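Local coordinates for protein metallo-beta-lactamase (Serratia marcescens, PDB 6K4T) that probably hydrolyses the beta-lactam ring of antibiotics as a zinc-dependent class B3 metallo-beta-lactamase, at residues Lys168-Ala173 / Ile210-His215. Sequence-based numbering, arbitrary orientation.
Sequences KDVVFA and IAIAAH. With ZN (zinc ion), chain C; JKE (2-sulfanylbenzoic acid), chain D.
The ring of Phe-172 slants across the side chain of Ile-212, its CE2 meeting CG2 at 4.1 Å, while its CE1 comes within 4.0 Å of CA of Ala-214. This is one step in a parallel beta-alpha-beta unit of the alpha-beta/beta-alpha metallo-beta-lactamase fold: strand 166-173 leads through helix 190-205 into 210-213, the end strand of its sheet. A chi1 of -164° sets CG opposite the backbone N, and the end of the phenyl comes nearer to 210-213 than CB does; carbonyl O of Ile-212 comes over one ring face, offset toward the rim. Toward the start of the strands, on the side bearing Phe-172, CG1 of Val-170 packs against CD1 of Ile-212 at 3.9 Å, and Ile-14 of strand 12-15 touches Ile-210 and Ile-212. The other side of the sheet carries Val-171, Ala-173 and Ala-211, which lie against helix 241-260.

Five backbone hydrogen bonds join the pair. The straightest is Ile-212 N to Val-171 O, 2.8 Å long with 175° at the hydrogen. Ala-173 N to Ile-212 O is more bent at the acceptor, the donor standing 31° from the carbonyl plane; that oxygen also receives a CA-H...O contact from Phe-172. The ladder outlasts the strand itself: Ala-214 N, already in the loop, still donates to Ala-173 O at 3.0 Å.

A parallel ladder can thus place a metal ligand in the loop just past its strand's carboxyl end. One residue after that last bond, His-215 joins Asp-76 and His-77 on the second zinc. The bound 2-sulfanylbenzoic acid adds its sulfur SD and carboxylate OD2 to the same ion. OD2 (2.3 Å from zinc) lies in plane at the imidazole edge, 3.0 Å from its fellow ligand, His-215 NE2 (2.1 Å from zinc).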
ATOM      1  N   LYS A 168       1.180  14.784 -12.006  1.00  7.08           N
ATOM      2  CA  LYS A 168       0.723  13.440 -12.245  1.00  7.74           C
ATOM      3  C   LYS A 168      -0.084  12.952 -11.046  1.00  7.59           C
ATOM      4  O   LYS A 168       0.261  13.228  -9.920  1.00  7.84           O
ATOM      5  CB  LYS A 168       1.893  12.483 -12.470  1.00  8.31           C
ATOM      6  CG  LYS A 168       2.791  12.770 -13.661  1.00 11.20           C
ATOM      7  CD  LYS A 168       2.134  12.679 -15.012  1.00 12.33           C
ATOM      8  CE  LYS A 168       3.105  12.987 -16.138  1.00 13.49           C
ATOM      9  NZ  LYS A 168       2.444  13.044 -17.461  1.00 16.26           N
ATOM     10  N   ASP A 169      -1.078  12.122 -11.341  1.00  7.94           N
ATOM     11  CA  ASP A 169      -1.893  11.439 -10.346  1.00  8.65           C
ATOM     12  C   ASP A 169      -1.233  10.109  -9.972  1.00  8.56           C
ATOM     13  O   ASP A 169      -1.031   9.243 -10.807  1.00  8.01           O
ATOM     14  CB  ASP A 169      -3.323  11.285 -10.860  1.00 11.65           C
ATOM     15  CG  ASP A 169      -4.025  12.617 -11.059  1.00 15.45           C
ATOM     16  OD1 ASP A 169      -3.812  13.533 -10.244  1.00 20.45           O
ATOM     17  OD2 ASP A 169      -4.742  12.737 -12.058  1.00 21.50           O
ATOM     18  N   VAL A 170      -0.845   9.996  -8.702  1.00  7.62           N
ATOM     19  CA  VAL A 170      -0.160   8.846  -8.161  1.00  7.92           C
ATOM     20  C   VAL A 170      -1.128   8.057  -7.282  1.00  7.19           C
ATOM     21  O   VAL A 170      -1.912   8.613  -6.497  1.00  8.16           O
ATOM     22  CB  VAL A 170       1.033   9.277  -7.301  1.00  7.22           C
ATOM     23  CG1 VAL A 170       1.834   8.059  -6.863  1.00  8.43           C
ATOM     24  CG2 VAL A 170       1.915  10.312  -7.993  1.00  7.91           C
ATOM     25  N   VAL A 171      -1.038   6.736  -7.411  1.00  6.14           N
ATOM     26  CA  VAL A 171      -1.907   5.788  -6.711  1.00  6.32           C
ATOM     27  C   VAL A 171      -1.009   4.766  -6.023  1.00  6.49           C
ATOM     28  O   VAL A 171      -0.206   4.098  -6.714  1.00  7.86           O
ATOM     29  CB  VAL A 171      -2.882   5.074  -7.667  1.00  6.59           C
ATOM     30  CG1 VAL A 171      -3.728   4.052  -6.934  1.00  6.69           C
ATOM     31  CG2 VAL A 171      -3.757   6.053  -8.428  1.00  6.99           C
ATOM     32  N   PHE A 172      -1.125   4.643  -4.695  1.00  6.01           N
ATOM     33  CA  PHE A 172      -0.501   3.545  -3.966  1.00  6.23           C
ATOM     34  C   PHE A 172      -1.584   2.485  -3.802  1.00  6.06           C
ATOM     35  O   PHE A 172      -2.497   2.613  -2.983  1.00  6.73           O
ATOM     36  CB  PHE A 172       0.088   3.996  -2.624  1.00  6.26           C
ATOM     37  CG  PHE A 172       1.062   3.020  -1.991  1.00  6.33           C
ATOM     38  CD1 PHE A 172       0.643   1.788  -1.520  1.00  6.54           C
ATOM     39  CD2 PHE A 172       2.408   3.315  -1.879  1.00  7.70           C
ATOM     40  CE1 PHE A 172       1.531   0.896  -0.938  1.00  7.43           C
ATOM     41  CE2 PHE A 172       3.301   2.426  -1.307  1.00  7.69           C
ATOM     42  CZ  PHE A 172       2.857   1.210  -0.843  1.00  6.85           C
ATOM     43  N   ALA A 173      -1.490   1.451  -4.630  1.00  6.31           N
ATOM     44  CA  ALA A 173      -2.568   0.506  -4.817  1.00  6.59           C
ATOM     45  C   ALA A 173      -2.475  -0.610  -3.778  1.00  6.00           C
ATOM     46  O   ALA A 173      -1.490  -1.361  -3.773  1.00  6.58           O
ATOM     47  CB  ALA A 173      -2.549  -0.063  -6.217  1.00  7.16           C
ATOM     48  N   ILE A 210       0.483   7.179 -12.328  1.00  7.68           N
ATOM     49  CA  ILE A 210       1.577   6.383 -11.770  1.00  7.55           C
ATOM     50  C   ILE A 210       0.968   5.493 -10.696  1.00  7.80           C
ATOM     51  O   ILE A 210       0.508   5.987  -9.676  1.00  8.66           O
ATOM     52  CB  ILE A 210       2.704   7.262 -11.197  1.00  7.71           C
ATOM     53  CG1 ILE A 210       3.313   8.142 -12.295  1.00  7.89           C
ATOM     54  CG2 ILE A 210       3.767   6.410 -10.508  1.00  8.05           C
ATOM     55  CD1 ILE A 210       4.193   9.269 -11.783  1.00  8.53           C
ATOM     56  N   ALA A 211       0.993   4.185 -10.919  1.00  7.59           N
ATOM     57  CA  ALA A 211       0.543   3.216  -9.906  1.00  8.58           C
ATOM     58  C   ALA A 211       1.769   2.579  -9.253  1.00  8.05           C
ATOM     59  O   ALA A 211       2.680   2.105  -9.931  1.00  8.00           O
ATOM     60  CB  ALA A 211      -0.354   2.162 -10.492  1.00  9.28           C
ATOM     61  N   ILE A 212       1.808   2.613  -7.929  1.00  7.73           N
ATOM     62  CA  ILE A 212       2.786   1.903  -7.148  1.00  8.06           C
ATOM     63  C   ILE A 212       1.997   0.847  -6.382  1.00  6.69           C
ATOM     64  O   ILE A 212       1.230   1.181  -5.490  1.00  7.96           O
ATOM     65  CB  ILE A 212       3.541   2.865  -6.202  1.00  9.07           C
ATOM     66  CG1 ILE A 212       4.308   3.932  -6.982  1.00  9.96           C
ATOM     67  CG2 ILE A 212       4.471   2.108  -5.272  1.00  9.13           C
ATOM     68  CD1 ILE A 212       4.424   5.264  -6.286  1.00 11.10           C
ATOM     69  N   ALA A 213       2.184  -0.425  -6.726  1.00  6.66           N
ATOM     70  CA  ALA A 213       1.419  -1.496  -6.092  1.00  6.50           C
ATOM     71  C   ALA A 213       2.126  -1.964  -4.821  1.00  6.57           C
ATOM     72  O   ALA A 213       3.341  -1.982  -4.748  1.00  6.23           O
ATOM     73  CB  ALA A 213       1.255  -2.636  -7.059  1.00  6.67           C
ATOM     74  N   ALA A 214       1.335  -2.338  -3.806  1.00  6.64           N
ATOM     75  CA  ALA A 214       1.889  -2.732  -2.506  1.00  7.05           C
ATOM     76  C   ALA A 214       2.959  -3.824  -2.666  1.00  6.59           C
ATOM     77  O   ALA A 214       4.027  -3.757  -2.041  1.00  6.34           O
ATOM     78  CB  ALA A 214       0.770  -3.186  -1.601  1.00  7.75           C
ATOM     79  N   HIS A 215       2.676  -4.815  -3.512  1.00  6.10           N
ATOM     80  CA  HIS A 215       3.695  -5.710  -4.067  1.00  6.25           C
ATOM     81  C   HIS A 215       4.195  -5.090  -5.359  1.00  6.34           C
ATOM     82  O   HIS A 215       3.445  -5.064  -6.336  1.00  6.36           O
ATOM     83  CB  HIS A 215       3.125  -7.127  -4.294  1.00  6.66           C
ATOM     84  CG  HIS A 215       2.903  -7.852  -3.006  1.00  6.38           C
ATOM     85  ND1 HIS A 215       3.928  -8.536  -2.377  1.00  7.17           N
ATOM     86  CD2 HIS A 215       1.825  -7.945  -2.186  1.00  6.28           C
ATOM     87  CE1 HIS A 215       3.493  -9.026  -1.236  1.00  7.08           C
ATOM     88  NE2 HIS A 215       2.196  -8.701  -1.097  1.00  6.87           N
TER
HETATM   89 ZN    ZN C 302       1.180  -8.640   0.707  1.00  7.86          ZN
HETATM   90  SD  JKE D 303      -0.174 -10.236   1.753  1.00 10.00           S
HETATM   91  CG  JKE D 303      -1.110  -9.578  -1.333  1.00  9.65           C
HETATM   92  CZ  JKE D 303      -0.925 -10.964  -0.858  1.00  9.63           C
HETATM   93  CD1 JKE D 303      -0.419 -12.727   0.806  1.00 10.00           C
HETATM   94  OD1 JKE D 303      -1.639  -9.425  -2.435  1.00  9.71           O
HETATM   95  CD2 JKE D 303      -0.999 -13.315  -1.452  1.00 11.77           C
HETATM   96  OD2 JKE D 303      -0.741  -8.543  -0.631  1.00  9.78           O
HETATM   97  CE1 JKE D 303      -0.542 -11.368   0.496  1.00  9.65           C
HETATM   98  CE2 JKE D 303      -1.127 -11.982  -1.798  1.00 10.61           C
HETATM   99  CG1 JKE D 303      -0.653 -13.700  -0.165  1.00 11.26           C